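Local structure of MucR Phosphodiesterase (Pseudomonas aeruginosa, 5M1T) at residues 211-216 with 248-253. The protein belongs to the EAL domain family and holds two magnesium ions beside the bound ligand C2E. Numbering follows the deposited sequence.
Sequences GFINEL and EAQQEF
Gln-250 reaches from helix 248-257 to Ile-213 near the end of helix 210-214, joining two helices that follow consecutive parallel strands, 205-208 and 239-243, of the EAL domain, a modified TIM-barrel fold. A chi1 of -71° and an extended chain beyond CG carry its amide over to Ile-213. On the way Gln-250 CG comes within 4.1 Å of Ile-213 CG2, and Gln-250 CD settles closer on the same methyl, at 3.8 Å. Both amide ends still lie against that methyl; their polar partners differ. Gln-250 OE1 is turned back to the residues just before its own helix, where the backbone N-H groups of Glu-246 and Thr-247 donate to it, which fixes the rotation of the amide. Gln-250 NE2 is directed toward the other segment, 3.2 Å from Ile-213 O. Within segment 211-216, Leu-216 N makes a weak bond to Ile-213 O. Three residues further on in each segment, Leu-216 CD1 approaches the Phe-253 ring obliquely, 4.1 Å from Phe-253 CE2, which Leu-216 CD2 also touches. The contact lies at the surface, and a water bridges its polar side: Gln-250 NE2 donates to it at 2.9 Å, and it donates a hydrogen bond to Asn-214 OD1 at 2.7 Å.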
# COMPACT_ATOMS: atom_id res chain seq x y z
N GLY A 211 17.30 19.75 0.70
CA GLY A 211 18.68 19.52 0.25
C GLY A 211 19.11 20.48 -0.85
O GLY A 211 20.25 20.99 -0.86
N PHE A 212 18.20 20.78 -1.76
CA PHE A 212 18.51 21.70 -2.85
C PHE A 212 18.56 23.16 -2.43
O PHE A 212 19.32 23.96 -3.00
CB PHE A 212 17.50 21.53 -3.97
CG PHE A 212 17.50 20.15 -4.54
CD1 PHE A 212 18.54 19.74 -5.35
CD2 PHE A 212 16.49 19.27 -4.24
CE1 PHE A 212 18.57 18.48 -5.88
CE2 PHE A 212 16.51 17.99 -4.75
CZ PHE A 212 17.56 17.59 -5.57
N ILE A 213 17.78 23.50 -1.41
CA ILE A 213 17.82 24.86 -0.88
C ILE A 213 19.15 25.10 -0.13
O ILE A 213 19.78 26.14 -0.30
CB ILE A 213 16.63 25.11 0.06
CG1 ILE A 213 15.31 24.77 -0.65
CG2 ILE A 213 16.63 26.53 0.58
CD1 ILE A 213 15.14 25.33 -2.03
N ASN A 214 19.53 24.14 0.70
CA ASN A 214 20.72 24.25 1.52
C ASN A 214 22.01 24.31 0.72
O ASN A 214 22.98 24.92 1.16
CB ASN A 214 20.79 23.04 2.43
CG ASN A 214 21.82 23.17 3.52
OD1 ASN A 214 21.94 24.23 4.18
ND2 ASN A 214 22.55 22.10 3.75
N GLU A 215 22.05 23.65 -0.44
CA GLU A 215 23.27 23.63 -1.24
C GLU A 215 23.40 24.82 -2.20
O GLU A 215 24.41 24.91 -2.90
CB GLU A 215 23.37 22.30 -2.02
CG GLU A 215 23.58 21.04 -1.16
CD GLU A 215 25.00 20.89 -0.63
OE1 GLU A 215 25.21 20.26 0.45
OE2 GLU A 215 25.92 21.40 -1.31
N LEU A 216 22.42 25.72 -2.26
CA LEU A 216 22.41 26.75 -3.33
C LEU A 216 23.70 27.59 -3.31
O LEU A 216 24.27 27.83 -4.34
CB LEU A 216 21.19 27.66 -3.22
CG LEU A 216 19.83 27.08 -3.62
CD1 LEU A 216 18.69 27.88 -3.00
CD2 LEU A 216 19.67 26.99 -5.13
N GLU A 248 17.94 34.92 4.66
CA GLU A 248 17.26 35.99 3.93
C GLU A 248 17.50 35.89 2.44
O GLU A 248 16.58 36.11 1.65
CB GLU A 248 17.67 37.38 4.43
CG GLU A 248 17.35 37.56 5.92
CD GLU A 248 17.19 39.01 6.37
OE1 GLU A 248 17.97 39.87 5.91
OE2 GLU A 248 16.26 39.29 7.18
N ALA A 249 18.72 35.54 2.04
CA ALA A 249 19.05 35.47 0.62
C ALA A 249 18.35 34.32 -0.10
O ALA A 249 17.93 34.48 -1.24
CB ALA A 249 20.56 35.41 0.43
N GLN A 250 18.21 33.17 0.55
CA GLN A 250 17.36 32.08 0.03
C GLN A 250 15.91 32.55 -0.15
O GLN A 250 15.28 32.30 -1.20
CB GLN A 250 17.38 30.87 0.97
CG GLN A 250 18.70 30.10 0.97
CD GLN A 250 18.84 29.19 2.20
OE1 GLN A 250 18.08 29.33 3.12
NE2 GLN A 250 19.78 28.24 2.18
N GLN A 251 15.38 33.20 0.87
CA GLN A 251 14.02 33.73 0.83
C GLN A 251 13.84 34.65 -0.36
O GLN A 251 12.91 34.49 -1.13
CB GLN A 251 13.73 34.51 2.12
CG GLN A 251 12.40 35.21 2.10
CD GLN A 251 12.08 35.93 3.39
OE1 GLN A 251 12.94 36.60 3.96
NE2 GLN A 251 10.83 35.83 3.84
N GLU A 252 14.73 35.60 -0.52
CA GLU A 252 14.67 36.57 -1.63
C GLU A 252 14.77 35.87 -2.97
O GLU A 252 14.00 36.15 -3.87
CB GLU A 252 15.78 37.62 -1.51
CG GLU A 252 15.69 38.75 -2.53
CD GLU A 252 16.29 38.40 -3.91
OE1 GLU A 252 17.24 37.58 -4.01
OE2 GLU A 252 15.83 38.95 -4.95
N PHE A 253 15.72 34.95 -3.10
CA PHE A 253 15.92 34.27 -4.36
C PHE A 253 14.73 33.39 -4.71
O PHE A 253 14.22 33.37 -5.83
CB PHE A 253 17.24 33.46 -4.29
CG PHE A 253 17.35 32.44 -5.34
CD1 PHE A 253 17.64 32.80 -6.63
CD2 PHE A 253 17.12 31.10 -5.05
CE1 PHE A 253 17.73 31.84 -7.63
CE2 PHE A 253 17.21 30.14 -6.04
CZ PHE A 253 17.53 30.51 -7.33
O HOH W 1 20.43 26.49 4.40